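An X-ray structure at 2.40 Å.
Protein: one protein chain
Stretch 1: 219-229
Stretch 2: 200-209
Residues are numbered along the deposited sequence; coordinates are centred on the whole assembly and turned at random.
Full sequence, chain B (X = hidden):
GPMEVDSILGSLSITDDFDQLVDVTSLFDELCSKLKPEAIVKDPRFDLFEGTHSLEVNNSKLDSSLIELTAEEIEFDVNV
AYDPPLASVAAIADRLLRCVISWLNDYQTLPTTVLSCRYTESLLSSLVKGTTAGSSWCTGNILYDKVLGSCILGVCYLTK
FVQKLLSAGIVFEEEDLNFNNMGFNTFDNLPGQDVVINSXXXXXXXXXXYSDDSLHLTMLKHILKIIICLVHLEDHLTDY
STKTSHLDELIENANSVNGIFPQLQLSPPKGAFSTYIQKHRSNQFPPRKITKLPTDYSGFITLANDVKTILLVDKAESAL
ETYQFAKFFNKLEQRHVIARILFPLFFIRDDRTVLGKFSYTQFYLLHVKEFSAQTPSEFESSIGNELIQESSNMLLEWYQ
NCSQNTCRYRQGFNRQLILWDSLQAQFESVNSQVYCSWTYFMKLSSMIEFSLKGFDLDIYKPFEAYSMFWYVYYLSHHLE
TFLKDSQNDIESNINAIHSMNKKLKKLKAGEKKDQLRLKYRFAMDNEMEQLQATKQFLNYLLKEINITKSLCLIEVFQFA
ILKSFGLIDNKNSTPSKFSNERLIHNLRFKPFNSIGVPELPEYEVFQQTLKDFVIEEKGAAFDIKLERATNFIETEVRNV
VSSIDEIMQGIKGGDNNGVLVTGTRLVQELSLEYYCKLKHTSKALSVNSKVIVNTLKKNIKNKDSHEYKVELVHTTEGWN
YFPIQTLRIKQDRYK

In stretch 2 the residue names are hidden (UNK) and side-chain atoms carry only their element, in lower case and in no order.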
# COMPACT_ATOMS: atom_id res chain seq x y z
N MSE B 219 12.65 -15.70 31.04
CA MSE B 219 12.58 -15.13 29.69
C MSE B 219 12.56 -16.20 28.61
O MSE B 219 11.74 -16.16 27.70
CB MSE B 219 13.77 -14.19 29.46
CG MSE B 219 13.51 -12.75 29.82
SE MSE B 219 12.69 -11.77 28.35
CE MSE B 219 14.20 -11.81 27.10
N LEU B 220 13.48 -17.16 28.73
CA LEU B 220 13.60 -18.20 27.71
C LEU B 220 12.38 -19.11 27.71
O LEU B 220 11.95 -19.58 26.65
CB LEU B 220 14.89 -18.99 27.93
CG LEU B 220 15.38 -19.84 26.76
CD1 LEU B 220 15.45 -18.99 25.50
CD2 LEU B 220 16.74 -20.44 27.07
N LYS B 221 11.81 -19.38 28.89
CA LYS B 221 10.58 -20.17 28.95
C LYS B 221 9.44 -19.46 28.24
O LYS B 221 8.68 -20.08 27.48
CB LYS B 221 10.21 -20.45 30.41
CG LYS B 221 11.23 -21.28 31.18
CD LYS B 221 10.77 -21.53 32.61
CE LYS B 221 9.43 -22.27 32.63
NZ LYS B 221 8.88 -22.36 34.01
N HIS B 222 9.30 -18.15 28.46
CA HIS B 222 8.22 -17.41 27.79
C HIS B 222 8.46 -17.30 26.30
O HIS B 222 7.52 -17.40 25.50
CB HIS B 222 8.06 -16.02 28.41
CG HIS B 222 7.32 -16.01 29.71
ND1 HIS B 222 7.92 -15.67 30.90
CD2 HIS B 222 6.03 -16.30 30.01
CE1 HIS B 222 7.03 -15.75 31.88
NE2 HIS B 222 5.87 -16.13 31.36
N ILE B 223 9.72 -17.10 25.89
CA ILE B 223 10.05 -17.04 24.47
C ILE B 223 9.67 -18.35 23.79
O ILE B 223 9.07 -18.37 22.71
CB ILE B 223 11.55 -16.72 24.28
CG1 ILE B 223 11.82 -15.25 24.60
CG2 ILE B 223 12.00 -17.06 22.88
CD1 ILE B 223 13.28 -14.87 24.50
N LEU B 224 10.02 -19.48 24.42
CA LEU B 224 9.72 -20.79 23.84
C LEU B 224 8.22 -20.99 23.66
O LEU B 224 7.78 -21.49 22.62
CB LEU B 224 10.31 -21.89 24.72
CG LEU B 224 10.99 -23.05 24.00
CD1 LEU B 224 12.15 -22.55 23.18
CD2 LEU B 224 11.49 -24.07 24.99
N LYS B 225 7.42 -20.60 24.65
CA LYS B 225 5.98 -20.77 24.54
C LYS B 225 5.39 -19.82 23.50
O LYS B 225 4.41 -20.17 22.82
CB LYS B 225 5.30 -20.56 25.89
CG LYS B 225 5.66 -21.58 26.95
CD LYS B 225 4.88 -21.32 28.23
CE LYS B 225 5.12 -22.41 29.26
NZ LYS B 225 4.32 -22.19 30.51
N ILE B 226 5.96 -18.62 23.37
CA ILE B 226 5.52 -17.69 22.33
C ILE B 226 5.73 -18.30 20.95
O ILE B 226 4.84 -18.26 20.09
CB ILE B 226 6.25 -16.34 22.47
CG1 ILE B 226 5.69 -15.53 23.64
CG2 ILE B 226 6.15 -15.53 21.18
CD1 ILE B 226 6.35 -14.17 23.80
N ILE B 227 6.91 -18.90 20.73
CA ILE B 227 7.20 -19.52 19.44
C ILE B 227 6.21 -20.64 19.15
O ILE B 227 5.75 -20.80 18.01
CB ILE B 227 8.66 -20.01 19.41
CG1 ILE B 227 9.62 -18.83 19.57
CG2 ILE B 227 8.95 -20.76 18.12
CD1 ILE B 227 11.08 -19.20 19.51
N ILE B 228 5.85 -21.42 20.17
CA ILE B 228 4.85 -22.48 20.00
C ILE B 228 3.53 -21.89 19.53
O ILE B 228 2.86 -22.44 18.65
CB ILE B 228 4.69 -23.27 21.31
CG1 ILE B 228 5.93 -24.12 21.58
CG2 ILE B 228 3.43 -24.14 21.27
CD1 ILE B 228 5.85 -24.96 22.83
N CYS B 229 3.13 -20.75 20.10
CA CYS B 229 1.88 -20.11 19.69
C CYS B 229 1.95 -19.64 18.24
O CYS B 229 0.97 -19.75 17.51
CB CYS B 229 1.56 -18.94 20.62
SG CYS B 229 1.28 -19.42 22.34
N UNK B 200 9.94 -27.99 20.29
CA UNK B 200 9.85 -26.86 21.20
C UNK B 200 9.42 -27.30 22.60
O UNK B 200 9.88 -26.74 23.60
c UNK B 200 9.30 -25.15 19.33
c UNK B 200 10.29 -24.03 19.61
c UNK B 200 8.09 -24.61 18.58
c UNK B 200 8.89 -25.82 20.64
N UNK B 201 8.54 -28.30 22.68
CA UNK B 201 8.14 -28.82 23.98
C UNK B 201 9.31 -29.52 24.68
O UNK B 201 9.50 -29.35 25.89
c UNK B 201 6.71 -30.56 25.11
c UNK B 201 6.95 -29.78 23.83
o UNK B 201 5.78 -29.03 23.50
N UNK B 202 10.10 -30.29 23.93
CA UNK B 202 11.25 -30.97 24.52
C UNK B 202 12.26 -29.97 25.07
O UNK B 202 12.85 -30.20 26.14
c UNK B 202 11.07 -33.11 23.12
o UNK B 202 12.88 -33.66 21.67
c UNK B 202 11.91 -31.89 23.50
c UNK B 202 11.72 -33.95 22.04
o UNK B 202 11.07 -34.90 21.56
N UNK B 203 12.48 -28.87 24.36
CA UNK B 203 13.35 -27.82 24.89
C UNK B 203 12.74 -27.17 26.12
O UNK B 203 13.48 -26.72 27.01
o UNK B 203 14.49 -27.30 22.81
c UNK B 203 13.65 -26.77 23.82
N UNK B 204 11.41 -27.10 26.19
CA UNK B 204 10.77 -26.56 27.39
C UNK B 204 11.04 -27.45 28.60
O UNK B 204 11.32 -26.94 29.69
c UNK B 204 8.72 -24.98 27.05
c UNK B 204 9.29 -24.08 28.14
c UNK B 204 7.20 -24.98 27.08
c UNK B 204 9.26 -26.41 27.17
N UNK B 205 10.99 -28.77 28.41
CA UNK B 205 11.23 -29.69 29.53
C UNK B 205 12.68 -29.62 30.01
O UNK B 205 12.94 -29.80 31.20
c UNK B 205 9.55 -31.27 28.38
c UNK B 205 8.33 -30.84 29.18
n UNK B 205 7.18 -30.78 28.52
c UNK B 205 10.87 -31.12 29.12
o UNK B 205 8.42 -30.58 30.38
N UNK B 206 13.62 -29.38 29.09
CA UNK B 206 15.01 -29.18 29.50
C UNK B 206 15.12 -27.98 30.43
O UNK B 206 15.87 -28.00 31.41
c UNK B 206 16.91 -30.33 26.29
c UNK B 206 15.97 -30.35 27.48
c UNK B 206 17.33 -28.61 28.67
c UNK B 206 15.92 -29.04 28.27
N UNK B 207 14.37 -26.92 30.13
CA UNK B 207 14.39 -25.73 30.99
C UNK B 207 13.73 -25.99 32.33
O UNK B 207 14.14 -25.41 33.35
c UNK B 207 13.56 -22.98 28.32
c UNK B 207 14.26 -24.20 28.89
c UNK B 207 15.77 -23.98 28.94
c UNK B 207 13.72 -24.56 30.28
N UNK B 208 12.72 -26.86 32.37
CA UNK B 208 12.11 -27.24 33.65
C UNK B 208 13.12 -27.95 34.54
O UNK B 208 13.09 -27.79 35.77
c UNK B 208 9.94 -27.66 32.33
o UNK B 208 7.93 -26.42 32.07
c UNK B 208 8.89 -26.69 32.83
o UNK B 208 9.01 -26.20 33.97
c UNK B 208 10.89 -28.13 33.41
N UNK B 209 14.02 -28.73 33.95
CA UNK B 209 14.95 -29.52 34.74
C UNK B 209 15.92 -28.65 35.53
O UNK B 209 16.43 -29.08 36.57
c UNK B 209 15.73 -30.48 33.84

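Position 200 carries four side-chain carbons, forked at the second. CA-to-CB points toward stretch 1. Its CB lies 3.5 Å from CG1 of Ile228, and one tip of the fork is 3.8 Å from CG2 of Ile227. Four carbons forked at the second make this Leu200. Its CD2 is also 4.3 Å from CD1 of Leu224.

Position 201 has one carbon bearing one oxygen and one carbon. CA-to-CB points away from stretch 1. The oxygen is 4.1 Å from CD1 of Ile228. A hydroxyl and a methyl on CB identify Thr201. The hydroxyl is hydrogen-bonded elsewhere in the structure.

Position 202 has three carbons, the third carrying two oxygens. CA-to-CB points away from stretch 1, and no atom touches it. By shape it is a carboxylate on a two-carbon arm, so this is Glu202.

Position 203 has one carbon, then one oxygen. CA-to-CB points toward stretch 1, and CB lies 3.7 Å from CD2 of Leu224. This is Ser203. CD2 of Leu224 also comes 3.5 Å from C of Ser203.

Position 204 again has four carbons, forked at the second. CA-to-CB points sideways, but the end of the side chain comes nearer to stretch 1. The fork carbon lies 3.6 Å from CD2 of Leu224, and one tip is 3.7 Å from CG of Lys225. This is Leu204.

Position 205 has three carbons, the third carrying two further atoms, one oxygen and one nitrogen. No atom of it touches stretch 1. The amide end makes it Gln205.

Position 206 has four carbons, forked at the first, with one arm two carbons long. It is out of reach of stretch 1. Branching at CB gives Ile206.

Position 207 has four carbons, forked at the second. CA-to-CB points toward stretch 1. One tip is 4.0 Å from CG of Leu220 and 4.1 Å from CD2 of Leu224. This is Leu207. Its CD1 also packs 4.1 Å from CG of Lys221.

Position 208 has three carbons, the third carrying two oxygens. CA-to-CB points sideways, but the end comes nearer. One oxygen is 3.8 Å from NZ of Lys221. This is Glu208, and the pair is a long salt bridge.

Position 209 has a single carbon and is out of reach of stretch 1. It is Ala209.

The two helices run nearly antiparallel, at 166°, with axes 9.9 Å apart at closest approach. Leu224 is the knob, set among Leu200, Ser203, Leu204 and Leu207. Its CD2 reaches 3.3 Å from N of Leu204 and 3.4 Å from O of Leu200. That N and O are hydrogen-bonded to each other within their own helix, 3.0 Å from N of Leu204 to O of Leu200. Ile227 and Ile228 pack on Leu200, while Leu220 packs on Leu207. No hydrogen bond crosses the interface. The contact buries 583 Å² and is mainly apolar, with the Lys221 and Glu208 charges at its edge.

Stretch 2 (200-209) LTESLQILEA
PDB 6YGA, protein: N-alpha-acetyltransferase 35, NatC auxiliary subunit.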